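Local coordinates for protein RMD9, mitochondrial (Saccharomyces cerevisiae S288C, PDB 7A9X) that binds a dodecameric sequence element in the 3'-untranslated regions of yeast mitochondrial mRNAs and takes part in their processing or stability, at residues Thr435-Ser438 against Tyr439-Leu442; Ala483-Ala487 against Thr488-Ser492. One frame throughout, in Å; residues are numbered along the deposited sequence.

Interaction 1. Residues Thr435-Ser438 against Tyr439-Leu442. With nucleotides of chain B.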
ATOM      1  N   THR A 435       4.466  12.211 -15.459  1.00 81.84           N
ATOM      2  CA  THR A 435       5.527  11.428 -14.839  1.00 78.79           C
ATOM      3  C   THR A 435       6.001  10.371 -15.830  1.00 81.93           C
ATOM      4  O   THR A 435       5.443  10.213 -16.919  1.00 86.23           O
ATOM      5  CB  THR A 435       5.057  10.759 -13.543  1.00 76.90           C
ATOM      6  OG1 THR A 435       4.230   9.632 -13.859  1.00 75.01           O
ATOM      7  CG2 THR A 435       4.275  11.734 -12.684  1.00 68.91           C
ATOM      8  N   ILE A 436       7.042   9.632 -15.438  1.00 78.23           N
ATOM      9  CA  ILE A 436       7.545   8.560 -16.286  1.00 80.51           C
ATOM     10  C   ILE A 436       6.614   7.359 -16.339  1.00 74.38           C
ATOM     11  O   ILE A 436       6.796   6.490 -17.199  1.00 72.55           O
ATOM     12  CB  ILE A 436       8.941   8.101 -15.819  1.00 83.09           C
ATOM     13  CG1 ILE A 436       8.861   7.454 -14.436  1.00 79.09           C
ATOM     14  CG2 ILE A 436       9.907   9.276 -15.801  1.00 89.87           C
ATOM     15  CD1 ILE A 436      10.193   6.921 -13.941  1.00 86.67           C
ATOM     16  N   ILE A 437       5.623   7.287 -15.445  1.00 67.56           N
ATOM     17  CA  ILE A 437       4.715   6.143 -15.425  1.00 74.72           C
ATOM     18  C   ILE A 437       3.927   6.059 -16.728  1.00 73.40           C
ATOM     19  O   ILE A 437       3.794   4.980 -17.318  1.00 71.21           O
ATOM     20  CB  ILE A 437       3.771   6.220 -14.211  1.00 70.74           C
ATOM     21  CG1 ILE A 437       4.554   6.492 -12.924  1.00 72.82           C
ATOM     22  CG2 ILE A 437       2.953   4.939 -14.094  1.00 61.84           C
ATOM     23  CD1 ILE A 437       5.533   5.412 -12.552  1.00 72.27           C
ATOM     24  N   SER A 438       3.390   7.190 -17.191  1.00 69.39           N
ATOM     25  CA  SER A 438       2.593   7.196 -18.414  1.00 71.53           C
ATOM     26  C   SER A 438       3.410   6.715 -19.606  1.00 75.59           C
ATOM     27  O   SER A 438       2.960   5.863 -20.381  1.00 78.27           O
ATOM     28  CB  SER A 438       2.045   8.600 -18.671  1.00 72.74           C
ATOM     29  OG  SER A 438       3.102   9.542 -18.770  1.00 77.74           O
ATOM     30  N   TYR A 439       4.622   7.251 -19.766  1.00 78.21           N
ATOM     31  CA  TYR A 439       5.460   6.854 -20.891  1.00 81.27           C
ATOM     32  C   TYR A 439       5.831   5.379 -20.814  1.00 81.53           C
ATOM     33  O   TYR A 439       5.969   4.723 -21.853  1.00 87.34           O
ATOM     34  CB  TYR A 439       6.711   7.732 -20.944  1.00 82.75           C
ATOM     35  CG  TYR A 439       6.408   9.210 -21.098  1.00 89.98           C
ATOM     36  CD1 TYR A 439       6.161  10.008 -19.987  1.00 91.72           C
ATOM     37  CD2 TYR A 439       6.365   9.804 -22.353  1.00 94.17           C
ATOM     38  CE1 TYR A 439       5.879  11.357 -20.121  1.00 91.79           C
ATOM     39  CE2 TYR A 439       6.085  11.156 -22.497  1.00 96.95           C
ATOM     40  CZ  TYR A 439       5.844  11.926 -21.376  1.00 97.07           C
ATOM     41  OH  TYR A 439       5.566  13.268 -21.509  1.00103.39           O
ATOM     42  N   ARG A 440       5.983   4.838 -19.604  1.00 79.37           N
ATOM     43  CA  ARG A 440       6.193   3.400 -19.464  1.00 76.76           C
ATOM     44  C   ARG A 440       4.969   2.619 -19.925  1.00 75.85           C
ATOM     45  O   ARG A 440       5.097   1.629 -20.653  1.00 79.40           O
ATOM     46  CB  ARG A 440       6.533   3.053 -18.014  1.00 73.79           C
ATOM     47  CG  ARG A 440       7.957   3.384 -17.610  1.00 71.25           C
ATOM     48  CD  ARG A 440       8.178   3.167 -16.125  1.00 68.19           C
ATOM     49  NE  ARG A 440       9.565   3.416 -15.745  1.00 74.66           N
ATOM     50  CZ  ARG A 440      10.002   3.452 -14.490  1.00 69.59           C
ATOM     51  NH1 ARG A 440       9.157   3.258 -13.484  1.00 67.55           N
ATOM     52  NH2 ARG A 440      11.283   3.686 -14.242  1.00 71.53           N
ATOM     53  N   ILE A 441       3.776   3.053 -19.515  1.00 66.67           N
ATOM     54  CA  ILE A 441       2.558   2.329 -19.864  1.00 73.31           C
ATOM     55  C   ILE A 441       2.261   2.462 -21.352  1.00 74.93           C
ATOM     56  O   ILE A 441       1.815   1.506 -21.996  1.00 70.99           O
ATOM     57  CB  ILE A 441       1.381   2.824 -19.005  1.00 67.93           C
ATOM     58  CG1 ILE A 441       1.679   2.598 -17.521  1.00 62.43           C
ATOM     59  CG2 ILE A 441       0.097   2.112 -19.402  1.00 63.15           C
ATOM     60  CD1 ILE A 441       0.740   3.330 -16.599  1.00 61.25           C
ATOM     61  N   LEU A 442       2.502   3.648 -21.921  1.00 75.14           N
ATOM     62  CA  LEU A 442       2.272   3.844 -23.350  1.00 82.19           C
ATOM     63  C   LEU A 442       3.136   2.903 -24.181  1.00 89.58           C
ATOM     64  O   LEU A 442       2.689   2.383 -25.209  1.00 97.30           O
ATOM     65  CB  LEU A 442       2.537   5.301 -23.728  1.00 83.46           C
ATOM     66  CG  LEU A 442       1.448   6.305 -23.339  1.00 84.91           C
ATOM     67  CD1 LEU A 442       1.966   7.729 -23.442  1.00 89.20           C
ATOM     68  CD2 LEU A 442       0.225   6.125 -24.222  1.00 84.80           C
TER
ATOM     69  P     U B  11       0.012  -1.452 -12.630  1.00 68.38           P
ATOM     70  OP1   U B  11      -0.662  -2.527 -13.405  1.00 64.04           O
ATOM     71  OP2   U B  11       0.376  -1.698 -11.211  1.00 63.43           O
ATOM     72  O5'   U B  11       1.333  -1.023 -13.412  1.00 64.26           O
ATOM     73  C5'   U B  11       1.308  -0.765 -14.806  1.00 64.61           C
ATOM     74  C4'   U B  11       2.626  -0.219 -15.290  1.00 66.48           C
ATOM     75  O4'   U B  11       2.837   1.112 -14.747  1.00 69.78           O
ATOM     76  C3'   U B  11       3.866  -0.987 -14.861  1.00 66.79           C
ATOM     77  O3'   U B  11       4.107  -2.140 -15.647  1.00 71.97           O
ATOM     78  C2'   U B  11       4.959   0.068 -14.965  1.00 66.50           C
ATOM     79  O2'   U B  11       5.342   0.266 -16.318  1.00 71.05           O
ATOM     80  C1'   U B  11       4.212   1.315 -14.493  1.00 69.34           C
ATOM     81  N1    U B  11       4.390   1.550 -13.043  1.00 69.68           N
ATOM     82  C2    U B  11       5.596   2.070 -12.609  1.00 73.77           C
ATOM     83  O2    U B  11       6.517   2.344 -13.361  1.00 71.88           O
ATOM     84  N3    U B  11       5.683   2.263 -11.253  1.00 75.04           N
ATOM     85  C4    U B  11       4.709   1.991 -10.312  1.00 72.83           C
ATOM     86  O4    U B  11       4.935   2.215  -9.122  1.00 72.06           O
ATOM     87  C5    U B  11       3.495   1.455 -10.841  1.00 63.37           C
ATOM     88  C6    U B  11       3.381   1.258 -12.157  1.00 63.79           C
ATOM     89  P     U B  10      -0.260  -0.199  -7.521  1.00 68.94           P
ATOM     90  OP1   U B  10      -0.615  -1.618  -7.781  1.00 62.26           O
ATOM     91  OP2   U B  10       1.130   0.142  -7.123  1.00 66.41           O
ATOM     92  O5'   U B  10      -0.630   0.642  -8.824  1.00 61.04           O
ATOM     93  C5'   U B  10      -1.801   0.360  -9.578  1.00 60.78           C
ATOM     94  C4'   U B  10      -1.837   1.176 -10.845  1.00 60.64           C
ATOM     95  O4'   U B  10      -1.761   2.581 -10.503  1.00 60.63           O
ATOM     96  C3'   U B  10      -0.676   0.948 -11.804  1.00 63.51           C
ATOM     97  O3'   U B  10      -0.914  -0.140 -12.684  1.00 62.27           O
ATOM     98  C2'   U B  10      -0.546   2.285 -12.530  1.00 62.87           C
ATOM     99  O2'   U B  10      -1.444   2.357 -13.627  1.00 65.73           O
ATOM    100  C1'   U B  10      -0.996   3.280 -11.458  1.00 65.04           C
ATOM    101  N1    U B  10       0.136   3.937 -10.765  1.00 71.78           N
ATOM    102  C2    U B  10       0.510   5.195 -11.201  1.00 72.24           C
ATOM    103  O2    U B  10      -0.045   5.767 -12.122  1.00 74.70           O
ATOM    104  N3    U B  10       1.557   5.758 -10.514  1.00 72.63           N
ATOM    105  C4    U B  10       2.250   5.202  -9.458  1.00 72.53           C
ATOM    106  O4    U B  10       3.172   5.834  -8.943  1.00 67.09           O
ATOM    107  C5    U B  10       1.802   3.900  -9.065  1.00 70.67           C
ATOM    108  C6    U B  10       0.785   3.329  -9.714  1.00 68.23           C
TER

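Interaction 2. Residues Ala483-Ala487 against Thr488-Ser492. With nucleotides of chain B.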
ATOM      1  N   ALA A 483       8.804  -2.759 -19.776  1.00 73.56           N
ATOM      2  CA  ALA A 483       7.829  -2.230 -20.724  1.00 73.57           C
ATOM      3  C   ALA A 483       8.233  -2.534 -22.161  1.00 75.93           C
ATOM      4  O   ALA A 483       7.382  -2.861 -22.994  1.00 78.07           O
ATOM      5  CB  ALA A 483       7.663  -0.724 -20.521  1.00 70.61           C
ATOM      6  N   LEU A 484       9.527  -2.427 -22.473  1.00 82.45           N
ATOM      7  CA  LEU A 484       9.988  -2.777 -23.813  1.00 84.94           C
ATOM      8  C   LEU A 484       9.862  -4.275 -24.059  1.00 85.56           C
ATOM      9  O   LEU A 484       9.512  -4.704 -25.164  1.00 90.47           O
ATOM     10  CB  LEU A 484      11.435  -2.318 -24.005  1.00 89.58           C
ATOM     11  CG  LEU A 484      12.039  -2.409 -25.408  1.00 92.86           C
ATOM     12  CD1 LEU A 484      11.363  -1.436 -26.365  1.00 90.40           C
ATOM     13  CD2 LEU A 484      13.539  -2.158 -25.350  1.00 96.38           C
ATOM     14  N   ARG A 485      10.140  -5.087 -23.036  1.00 85.36           N
ATOM     15  CA  ARG A 485       9.965  -6.529 -23.166  1.00 83.22           C
ATOM     16  C   ARG A 485       8.502  -6.894 -23.389  1.00 80.85           C
ATOM     17  O   ARG A 485       8.191  -7.735 -24.240  1.00 81.11           O
ATOM     18  CB  ARG A 485      10.520  -7.231 -21.927  1.00 77.63           C
ATOM     19  CG  ARG A 485      10.123  -8.688 -21.797  1.00 78.61           C
ATOM     20  CD  ARG A 485       9.196  -8.880 -20.610  1.00 84.10           C
ATOM     21  NE  ARG A 485       9.867  -8.569 -19.353  1.00 90.27           N
ATOM     22  CZ  ARG A 485       9.241  -8.352 -18.201  1.00 87.21           C
ATOM     23  NH1 ARG A 485       9.941  -8.080 -17.109  1.00 86.44           N
ATOM     24  NH2 ARG A 485       7.917  -8.398 -18.142  1.00 82.64           N
ATOM     25  N   ASP A 486       7.590  -6.267 -22.643  1.00 75.27           N
ATOM     26  CA  ASP A 486       6.170  -6.558 -22.804  1.00 75.40           C
ATOM     27  C   ASP A 486       5.643  -6.151 -24.172  1.00 81.28           C
ATOM     28  O   ASP A 486       4.663  -6.737 -24.646  1.00 88.75           O
ATOM     29  CB  ASP A 486       5.363  -5.865 -21.704  1.00 69.48           C
ATOM     30  CG  ASP A 486       5.461  -6.584 -20.376  1.00 72.34           C
ATOM     31  OD1 ASP A 486       6.039  -7.693 -20.346  1.00 72.57           O
ATOM     32  OD2 ASP A 486       4.963  -6.047 -19.366  1.00 72.08           O
ATOM     33  N   ALA A 487       6.270  -5.176 -24.822  1.00 86.09           N
ATOM     34  CA  ALA A 487       5.842  -4.723 -26.137  1.00 84.91           C
ATOM     35  C   ALA A 487       6.466  -5.520 -27.275  1.00 84.60           C
ATOM     36  O   ALA A 487       6.118  -5.286 -28.437  1.00 85.49           O
ATOM     37  CB  ALA A 487       6.165  -3.236 -26.314  1.00 86.39           C
ATOM     38  N   THR A 488       7.376  -6.446 -26.978  1.00 85.40           N
ATOM     39  CA  THR A 488       8.039  -7.212 -28.026  1.00 86.91           C
ATOM     40  C   THR A 488       7.964  -8.711 -27.747  1.00 87.83           C
ATOM     41  O   THR A 488       7.216  -9.436 -28.411  1.00 88.40           O
ATOM     42  CB  THR A 488       9.500  -6.770 -28.166  1.00 89.09           C
ATOM     43  OG1 THR A 488      10.189  -6.983 -26.928  1.00 87.16           O
ATOM     44  CG2 THR A 488       9.590  -5.290 -28.539  1.00 87.49           C
ATOM     45  N   VAL A 489       8.730  -9.173 -26.757  1.00 86.34           N
ATOM     46  CA  VAL A 489       8.870 -10.605 -26.500  1.00 84.51           C
ATOM     47  C   VAL A 489       7.532 -11.222 -26.111  1.00 85.40           C
ATOM     48  O   VAL A 489       7.149 -12.284 -26.619  1.00 84.96           O
ATOM     49  CB  VAL A 489       9.931 -10.847 -25.412  1.00 84.93           C
ATOM     50  CG1 VAL A 489      10.116 -12.340 -25.157  1.00 86.40           C
ATOM     51  CG2 VAL A 489      11.240 -10.196 -25.807  1.00 86.51           C
ATOM     52  N   VAL A 490       6.809 -10.574 -25.196  1.00 77.91           N
ATOM     53  CA  VAL A 490       5.544 -11.126 -24.719  1.00 81.97           C
ATOM     54  C   VAL A 490       4.526 -11.179 -25.850  1.00 76.91           C
ATOM     55  O   VAL A 490       3.785 -12.159 -25.992  1.00 78.65           O
ATOM     56  CB  VAL A 490       5.028 -10.312 -23.518  1.00 78.81           C
ATOM     57  CG1 VAL A 490       3.773 -10.946 -22.947  1.00 72.31           C
ATOM     58  CG2 VAL A 490       6.105 -10.214 -22.454  1.00 77.20           C
ATOM     59  N   TRP A 491       4.482 -10.134 -26.682  1.00 77.37           N
ATOM     60  CA  TRP A 491       3.588 -10.145 -27.835  1.00 83.52           C
ATOM     61  C   TRP A 491       3.958 -11.258 -28.807  1.00 91.78           C
ATOM     62  O   TRP A 491       3.078 -11.962 -29.315  1.00 93.00           O
ATOM     63  CB  TRP A 491       3.618  -8.783 -28.532  1.00 79.27           C
ATOM     64  CG  TRP A 491       2.775  -8.708 -29.779  1.00 81.83           C
ATOM     65  CD1 TRP A 491       1.469  -8.310 -29.869  1.00 79.49           C
ATOM     66  CD2 TRP A 491       3.187  -9.035 -31.111  1.00 83.53           C
ATOM     67  NE1 TRP A 491       1.045  -8.373 -31.174  1.00 85.85           N
ATOM     68  CE2 TRP A 491       2.080  -8.816 -31.956  1.00 87.14           C
ATOM     69  CE3 TRP A 491       4.382  -9.495 -31.671  1.00 85.93           C
ATOM     70  CZ2 TRP A 491       2.135  -9.040 -33.331  1.00 88.92           C
ATOM     71  CZ3 TRP A 491       4.435  -9.716 -33.034  1.00 93.35           C
ATOM     72  CH2 TRP A 491       3.319  -9.488 -33.850  1.00 92.56           C
ATOM     73  N   SER A 492       5.255 -11.440 -29.071  1.00 93.65           N
ATOM     74  CA  SER A 492       5.683 -12.503 -29.975  1.00 91.59           C
ATOM     75  C   SER A 492       5.377 -13.877 -29.393  1.00 89.06           C
ATOM     76  O   SER A 492       4.858 -14.753 -30.095  1.00 87.21           O
ATOM     77  CB  SER A 492       7.175 -12.368 -30.279  1.00 87.88           C
ATOM     78  OG  SER A 492       7.480 -11.084 -30.797  1.00 88.54           O
TER
ATOM     79  P     U B  13       8.656  -7.540 -14.066  1.00 75.10           P
ATOM     80  OP1   U B  13       9.893  -7.384 -14.872  1.00 76.39           O
ATOM     81  OP2   U B  13       7.340  -7.617 -14.751  1.00 88.65           O
ATOM     82  O5'   U B  13       8.807  -8.842 -13.165  1.00 76.22           O
ATOM     83  C5'   U B  13       7.897  -9.116 -12.109  1.00 75.33           C
ATOM     84  C4'   U B  13       7.962 -10.566 -11.703  1.00 79.90           C
ATOM     85  O4'   U B  13       7.440 -11.390 -12.778  1.00 80.17           O
ATOM     86  C3'   U B  13       9.361 -11.109 -11.450  1.00 90.35           C
ATOM     87  O3'   U B  13       9.812 -10.848 -10.131  1.00 94.31           O
ATOM     88  C2'   U B  13       9.215 -12.595 -11.755  1.00 94.14           C
ATOM     89  O2'   U B  13       8.653 -13.280 -10.646  1.00 98.66           O
ATOM     90  C1'   U B  13       8.186 -12.581 -12.887  1.00 86.17           C
ATOM     91  N1    U B  13       8.806 -12.620 -14.232  1.00 86.53           N
ATOM     92  C2    U B  13       9.451 -13.772 -14.649  1.00 92.74           C
ATOM     93  O2    U B  13       9.560 -14.773 -13.961  1.00 97.80           O
ATOM     94  N3    U B  13       9.980 -13.707 -15.916  1.00 93.22           N
ATOM     95  C4    U B  13       9.926 -12.643 -16.795  1.00 87.72           C
ATOM     96  O4    U B  13      10.453 -12.742 -17.905  1.00 91.28           O
ATOM     97  C5    U B  13       9.235 -11.496 -16.296  1.00 81.75           C
ATOM     98  C6    U B  13       8.711 -11.528 -15.066  1.00 79.88           C
ATOM     99  P     U B  14      11.200 -10.080  -9.873  1.00 92.21           P
ATOM    100  OP1   U B  14      11.344  -9.910  -8.406  1.00 93.16           O
ATOM    101  OP2   U B  14      11.249  -8.884 -10.751  1.00 88.09           O
ATOM    102  O5'   U B  14      12.315 -11.110 -10.362  1.00 97.19           O
ATOM    103  C5'   U B  14      12.434 -12.398  -9.765  1.00 98.24           C
ATOM    104  C4'   U B  14      13.451 -13.263 -10.472  1.00107.72           C
ATOM    105  O4'   U B  14      13.095 -13.367 -11.880  1.00107.36           O
ATOM    106  C3'   U B  14      14.893 -12.756 -10.431  1.00113.34           C
ATOM    107  O3'   U B  14      15.788 -13.867 -10.358  1.00115.12           O
ATOM    108  C2'   U B  14      15.046 -12.064 -11.782  1.00113.53           C
ATOM    109  O2'   U B  14      16.374 -11.977 -12.256  1.00120.41           O
ATOM    110  C1'   U B  14      14.182 -12.944 -12.680  1.00107.21           C
ATOM    111  N1    U B  14      13.642 -12.238 -13.852  1.00101.14           N
ATOM    112  C2    U B  14      14.147 -12.561 -15.095  1.00101.57           C
ATOM    113  O2    U B  14      15.007 -13.407 -15.258  1.00110.85           O
ATOM    114  N3    U B  14      13.603 -11.856 -16.141  1.00 93.85           N
ATOM    115  C4    U B  14      12.629 -10.881 -16.068  1.00 92.19           C
ATOM    116  O4    U B  14      12.239 -10.331 -17.099  1.00 91.39           O
ATOM    117  C5    U B  14      12.161 -10.605 -14.744  1.00 92.45           C
ATOM    118  C6    U B  14      12.672 -11.276 -13.708  1.00 97.13           C
TER

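Interaction 1. Residues Thr435-Ser438 against Tyr439-Leu442
Arg440 NH1, at the end of a side chain laid alongside Ile436, is held by two partners: it donates to O2 of U11 of chain B at 2.8 Å and forms a salt bridge with Asp134. Arg440 NE is salt-bridged to Asp480, so the two carboxylates probably hold the guanidinium's rotation and balance its charge. Ile436 CD1 lies over one guanidinium face, 3.4 Å from Arg440 NH2. The arginine chain runs extended from CG to NE, which carries the guanidinium out from the helix to O2 of the base. With an alanine here, U11 O2 would probably lose this donor, and Asp480 and Asp134 their cationic mate. All this is local to the first turns of helix 436-445, which from Ser438 onward is part of the proposed eighth pentatricopeptide repeat, a helical-hairpin unit whose arrays bind single-stranded RNA. Thr435 is the N-cap: its OG1 accepts from Ile437 N at 3.2 Å and also bonds to Glu401. Branched Ile437 suits the RNA side, with CD1 3.3 Å from U11 C2 and CG2 meeting both U10 O2 and Ile441 CD1. Ile441 CG1 rests 3.4 Å from the sugar oxygen O4' of U11. On the protein side Tyr439 turns its ring edge to Thr435 O, which lies 3.2 Å from CD1, while Arg434 forms a cation-pi pair with the ring.

Interaction 2. Residues Ala483-Ala487 against Thr488-Ser492
Arg485 O accepts two amide hydrogens, from Thr488 N and Val490 N, which arrive from opposite faces of the carbonyl plane. Thr488 N stands well above that plane at 3.1 Å, with a C=O...N angle of only 113°. Val490 N, five residues on, comes more nearly end-on, at 3.3 Å and with an almost straight N-H...O angle of 170°. Thr488 occupies the N-cap position of the second helix, yet its hydroxyl makes no capping bond. With OG1 set between the backbone N and carbonyl carbon (chi1 60°), it reaches back instead and donates to Leu484 O at 3.0 Å. Threonine suits the place because its short side chain keeps the hydroxyl close to the backbone, where it can fold back to the carbonyl four residues earlier. Thr488 O in turn accepts from both Ser492 N and Ser492 OG, one turn on.

The Arg485 side chain bends at chi2 and chi3 and reaches the RNA. U13 C5 of chain B sits 3.5 Å above one face of the Arg485 guanidinium, offset toward its rim. NH1 is turned to U13 OP1, although the modelled separation is too short to be trusted in detail. Arg485 NH2 forms a salt bridge with Asp486 OD1, met from above the carboxylate plane at 3.0 Å. Val490 CG2 packs beside this pair, 3.8 Å from Arg485 CD, giving the aliphatic part of the arginine an apolar neighbour. Tyr544, from helix 540-551, touches Arg485, Thr488 and Val489. The whole is a junction between two consecutive helices, 478-486 and 489-502, placed beyond the proposed eighth repeat of the pentatricopeptide array, with an arginine facing the base and phosphate of bound RNA.

From the N terminus, interaction 1 comes first, at the start of helix 436-445. Helix 454-470 follows, and interaction 2 then spans the junction of helices 478-486 and 489-502. Each contact lies within one continuous run of residues and closes only a turn or two; the pair stand in series, neither nested nor crossed. Their centres are nevertheless about 15 Å apart, because helix 478-486 folds back against helix 436-445: Ala483 CB packs 3.5 Å from Arg440 O, and Leu443 touches Ala483 and Leu484. The packing between them joins the proposed eighth repeat to the helices that follow, and they meet successive parts of one RNA strand, U10 and U11, then U13 and U14.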